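Local structure of HAD family phosphatase (Pseudomonas syringae pv. tomato, 2ODA) at residues P2-S14 against L179-S191. The protein belongs to the haloacid dehalogenase (HAD) superfamily and is probably a phosphatase-like hydrolase of a Pseudomonas-specific subfamily. Numbering follows the deposited sequence.
Sequences PLPTFPALLFGLS and LESCLADIALRRS
L179 sets a methyl against the rim of the F11 ring: its CD2 lies near the ring plane, 4.0 Å from F11 CZ. One turn on, L183 uses one methyl, CD2, for two neighbours. L183 CD2 stands over the F6 ring, 4.0 Å from the centroid and 10° off the normal, a CH-pi contact, and the same methyl meets L9 CD2 tip to tip at 3.9 Å. CG of F6, anti to its carbonyl carbon (chi1 -58°), carries the ring to the helix, where I186 CG2 sits in plane at its edge, 3.9 Å from F6 CE1. L9 and F11 belong to strand 9-12, a central strand of the parallel, Rossmann-like HAD sheet; the C-terminal helix 179-191 packs both on that strand and on the N-terminal segment leading into it. Further along, A187 CB touches L3 CB at 3.9 Å, while L188 borders L3 CD2. R190, its chain bent at chi3, lays one guanidinium face over P4 CB. R190 NH1 donates a hydrogen bond to T5 O at 2.9 Å (169°) from above the T5 carbonyl plane, with the oxygen in the guanidinium plane; a water bridges T5 O and R190 NH2. Finally, S191 CB abuts P4 CD at 3.8 Å, and S191 OG donates a hydrogen bond back to L188 O.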
loop_
_atom_site.group_PDB
_atom_site.type_symbol
_atom_site.label_atom_id
_atom_site.label_comp_id
_atom_site.label_asym_id
_atom_site.label_seq_id
_atom_site.Cartn_x
_atom_site.Cartn_y
_atom_site.Cartn_z
ATOM N N PRO B 2 12.946 -15.270 16.782
ATOM C CA PRO B 2 12.349 -14.177 17.558
ATOM C C PRO B 2 11.094 -13.615 16.882
ATOM O O PRO B 2 10.692 -14.106 15.826
ATOM C CB PRO B 2 13.469 -13.124 17.606
ATOM C CG PRO B 2 14.362 -13.449 16.431
ATOM C CD PRO B 2 14.313 -14.951 16.330
ATOM N N LEU B 3 10.475 -12.612 17.506
ATOM C CA LEU B 3 9.276 -11.954 16.965
ATOM C C LEU B 3 9.531 -11.303 15.590
ATOM O O LEU B 3 10.670 -10.960 15.264
ATOM C CB LEU B 3 8.781 -10.881 17.943
ATOM C CG LEU B 3 8.420 -11.289 19.378
ATOM C CD1 LEU B 3 8.541 -10.077 20.312
ATOM C CD2 LEU B 3 7.043 -11.898 19.462
ATOM N N PRO B 4 8.464 -11.143 14.779
ATOM C CA PRO B 4 8.543 -10.370 13.542
ATOM C C PRO B 4 9.051 -8.947 13.819
ATOM O O PRO B 4 8.817 -8.391 14.902
ATOM C CB PRO B 4 7.085 -10.313 13.079
ATOM C CG PRO B 4 6.454 -11.537 13.672
ATOM C CD PRO B 4 7.120 -11.715 14.995
ATOM N N THR B 5 9.759 -8.381 12.852
ATOM C CA THR B 5 10.347 -7.061 13.004
ATOM C C THR B 5 9.550 -6.060 12.181
ATOM O O THR B 5 8.765 -6.451 11.306
ATOM C CB THR B 5 11.813 -7.066 12.533
ATOM O OG1 THR B 5 11.854 -7.570 11.185
ATOM C CG2 THR B 5 12.666 -7.952 13.455
ATOM N N PHE B 6 9.757 -4.770 12.459
ATOM C CA PHE B 6 9.071 -3.689 11.747
ATOM C C PHE B 6 10.005 -3.031 10.736
ATOM O O PHE B 6 11.094 -2.565 11.099
ATOM C CB PHE B 6 8.525 -2.646 12.751
ATOM C CG PHE B 6 7.589 -3.229 13.757
ATOM C CD1 PHE B 6 6.249 -3.430 13.434
ATOM C CD2 PHE B 6 8.038 -3.596 15.030
ATOM C CE1 PHE B 6 5.354 -3.981 14.358
ATOM C CE2 PHE B 6 7.161 -4.171 15.950
ATOM C CZ PHE B 6 5.817 -4.367 15.602
ATOM N N PRO B 7 9.604 -3.003 9.455
ATOM C CA PRO B 7 10.480 -2.389 8.449
ATOM C C PRO B 7 10.514 -0.852 8.450
ATOM O O PRO B 7 11.529 -0.277 8.065
ATOM C CB PRO B 7 9.937 -2.915 7.124
ATOM C CG PRO B 7 8.546 -3.350 7.388
ATOM C CD PRO B 7 8.381 -3.581 8.866
ATOM N N ALA B 8 9.440 -0.203 8.892
ATOM C CA ALA B 8 9.368 1.256 8.855
ATOM C C ALA B 8 8.271 1.710 9.816
ATOM O O ALA B 8 7.295 0.988 10.024
ATOM C CB ALA B 8 9.059 1.748 7.445
ATOM N N LEU B 9 8.449 2.906 10.366
ATOM C CA LEU B 9 7.439 3.551 11.182
ATOM C C LEU B 9 7.119 4.930 10.627
ATOM O O LEU B 9 8.022 5.721 10.291
ATOM C CB LEU B 9 7.879 3.654 12.652
ATOM C CG LEU B 9 8.255 2.376 13.419
ATOM C CD1 LEU B 9 8.764 2.733 14.818
ATOM C CD2 LEU B 9 7.058 1.430 13.536
ATOM N N LEU B 10 5.824 5.212 10.520
ATOM C CA LEU B 10 5.326 6.531 10.107
ATOM C C LEU B 10 4.716 7.217 11.300
ATOM O O LEU B 10 4.000 6.568 12.064
ATOM C CB LEU B 10 4.257 6.369 9.030
ATOM C CG LEU B 10 4.698 5.549 7.810
ATOM C CD1 LEU B 10 3.537 5.505 6.801
ATOM C CD2 LEU B 10 5.984 6.121 7.166
ATOM N N PHE B 11 4.975 8.523 11.459
ATOM C CA PHE B 11 4.416 9.292 12.582
ATOM C C PHE B 11 3.711 10.532 12.078
ATOM O O PHE B 11 4.233 11.242 11.228
ATOM C CB PHE B 11 5.536 9.807 13.503
ATOM C CG PHE B 11 6.254 8.744 14.262
ATOM C CD1 PHE B 11 7.380 8.122 13.719
ATOM C CD2 PHE B 11 5.851 8.401 15.546
ATOM C CE1 PHE B 11 8.077 7.140 14.455
ATOM C CE2 PHE B 11 6.547 7.436 16.292
ATOM C CZ PHE B 11 7.664 6.816 15.736
ATOM N N GLY B 12 2.540 10.831 12.620
ATOM C CA GLY B 12 2.041 12.207 12.497
ATOM C C GLY B 12 3.062 13.163 13.130
ATOM O O GLY B 12 3.786 12.787 14.045
ATOM N N LEU B 13 3.117 14.402 12.666
ATOM C CA LEU B 13 3.984 15.376 13.292
ATOM C C LEU B 13 3.281 16.136 14.428
ATOM O O LEU B 13 3.509 15.845 15.620
ATOM C CB LEU B 13 4.606 16.304 12.230
ATOM C CG LEU B 13 5.624 17.343 12.734
ATOM C CD1 LEU B 13 6.958 16.721 13.282
ATOM C CD2 LEU B 13 5.884 18.335 11.615
ATOM N N SER B 14 2.405 17.068 14.063
ATOM C CA SER B 14 1.586 17.807 15.036
ATOM C C SER B 14 0.632 16.882 15.817
ATOM O O SER B 14 -0.030 16.005 15.227
ATOM C CB SER B 14 0.815 18.932 14.308
ATOM O OG SER B 14 -0.184 19.504 15.133
ATOM N N LEU B 179 5.439 3.404 23.387
ATOM C CA LEU B 179 5.523 2.891 22.020
ATOM C C LEU B 179 6.264 1.551 21.927
ATOM O O LEU B 179 5.842 0.667 21.207
ATOM C CB LEU B 179 6.173 3.905 21.070
ATOM C CG LEU B 179 6.285 3.456 19.605
ATOM C CD1 LEU B 179 4.897 3.330 18.949
ATOM C CD2 LEU B 179 7.101 4.456 18.857
ATOM N N GLU B 180 7.378 1.427 22.639
ATOM C CA GLU B 180 8.211 0.223 22.534
ATOM C C GLU B 180 7.428 -1.031 22.908
ATOM O O GLU B 180 7.400 -2.013 22.146
ATOM C CB GLU B 180 9.472 0.392 23.406
ATOM C CG GLU B 180 10.658 -0.490 23.057
ATOM C CD GLU B 180 12.021 0.221 23.251
ATOM O OE1 GLU B 180 12.975 -0.207 22.595
ATOM O OE2 GLU B 180 12.139 1.209 24.025
ATOM N N SER B 181 6.758 -0.981 24.054
ATOM C CA SER B 181 5.910 -2.069 24.532
ATOM C C SER B 181 4.715 -2.316 23.615
ATOM O O SER B 181 4.305 -3.453 23.416
ATOM C CB SER B 181 5.376 -1.738 25.920
ATOM O OG SER B 181 6.424 -1.842 26.843
ATOM N N CYS B 182 4.163 -1.240 23.065
ATOM C CA CYS B 182 3.029 -1.364 22.147
ATOM C C CYS B 182 3.432 -2.134 20.882
ATOM O O CYS B 182 2.732 -3.089 20.461
ATOM C CB CYS B 182 2.520 0.044 21.788
ATOM S SG CYS B 182 1.158 0.076 20.661
ATOM N N LEU B 183 4.568 -1.734 20.305
ATOM C CA LEU B 183 5.143 -2.421 19.136
ATOM C C LEU B 183 5.455 -3.872 19.434
ATOM O O LEU B 183 5.167 -4.729 18.609
ATOM C CB LEU B 183 6.391 -1.706 18.607
ATOM C CG LEU B 183 6.172 -0.338 17.934
ATOM C CD1 LEU B 183 7.502 0.398 17.770
ATOM C CD2 LEU B 183 5.491 -0.508 16.581
ATOM N N ALA B 184 6.026 -4.153 20.607
ATOM C CA ALA B 184 6.347 -5.548 20.976
ATOM C C ALA B 184 5.086 -6.413 21.003
ATOM O O ALA B 184 5.105 -7.572 20.560
ATOM C CB ALA B 184 7.106 -5.612 22.328
ATOM N N ASP B 185 3.978 -5.849 21.492
ATOM C CA ASP B 185 2.724 -6.615 21.541
ATOM C C ASP B 185 2.120 -6.810 20.140
ATOM O O ASP B 185 1.547 -7.862 19.852
ATOM C CB ASP B 185 1.725 -5.992 22.528
ATOM C CG ASP B 185 0.826 -7.030 23.162
ATOM O OD1 ASP B 185 1.367 -8.039 23.694
ATOM O OD2 ASP B 185 -0.408 -6.868 23.070
ATOM N N ILE B 186 2.258 -5.817 19.258
ATOM C CA ILE B 186 1.853 -6.009 17.852
ATOM C C ILE B 186 2.706 -7.097 17.172
ATOM O O ILE B 186 2.192 -7.919 16.385
ATOM C CB ILE B 186 1.841 -4.682 17.074
ATOM C CG1 ILE B 186 0.621 -3.837 17.534
ATOM C CG2 ILE B 186 1.813 -4.936 15.540
ATOM C CD1 ILE B 186 0.653 -2.329 17.069
ATOM N N ALA B 187 3.997 -7.128 17.489
ATOM C CA ALA B 187 4.870 -8.160 16.902
ATOM C C ALA B 187 4.394 -9.559 17.311
ATOM O O ALA B 187 4.373 -10.469 16.480
ATOM C CB ALA B 187 6.324 -7.932 17.313
ATOM N N LEU B 188 4.003 -9.711 18.584
ATOM C CA LEU B 188 3.426 -10.949 19.120
ATOM C C LEU B 188 2.132 -11.310 18.412
ATOM O O LEU B 188 1.968 -12.450 17.962
ATOM C CB LEU B 188 3.198 -10.845 20.639
ATOM C CG LEU B 188 2.737 -12.075 21.462
ATOM C CD1 LEU B 188 3.663 -13.320 21.300
ATOM C CD2 LEU B 188 2.606 -11.698 22.975
ATOM N N ARG B 189 1.214 -10.354 18.293
ATOM C CA ARG B 189 -0.003 -10.563 17.460
ATOM C C ARG B 189 0.315 -11.042 16.028
ATOM O O ARG B 189 -0.269 -12.017 15.541
ATOM C CB ARG B 189 -0.905 -9.312 17.446
ATOM C CG ARG B 189 -1.598 -9.092 18.774
ATOM C CD ARG B 189 -1.999 -7.636 19.015
ATOM N NE ARG B 189 -2.965 -7.178 18.021
ATOM C CZ ARG B 189 -3.563 -5.994 18.042
ATOM N NH1 ARG B 189 -3.320 -5.154 19.037
ATOM N NH2 ARG B 189 -4.428 -5.669 17.079
ATOM N N ARG B 190 1.297 -10.404 15.396
ATOM C CA ARG B 190 1.765 -10.805 14.059
ATOM C C ARG B 190 2.290 -12.235 14.037
ATOM O O ARG B 190 2.042 -12.978 13.076
ATOM C CB ARG B 190 2.844 -9.845 13.549
ATOM C CG ARG B 190 2.281 -8.468 13.146
ATOM C CD ARG B 190 3.369 -7.531 12.665
ATOM N NE ARG B 190 4.069 -8.055 11.489
ATOM C CZ ARG B 190 5.312 -7.720 11.158
ATOM N NH1 ARG B 190 5.978 -6.846 11.884
ATOM N NH2 ARG B 190 5.888 -8.248 10.088
ATOM N N SER B 191 2.996 -12.615 15.106
ATOM C CA SER B 191 3.565 -13.954 15.231
ATOM C C SER B 191 2.450 -15.001 15.281
ATOM O O SER B 191 2.655 -16.147 14.886
ATOM C CB SER B 191 4.490 -14.041 16.466
ATOM O OG SER B 191 3.758 -14.269 17.670
HETATM O O HOH W 1 8.546 -7.554 8.805
#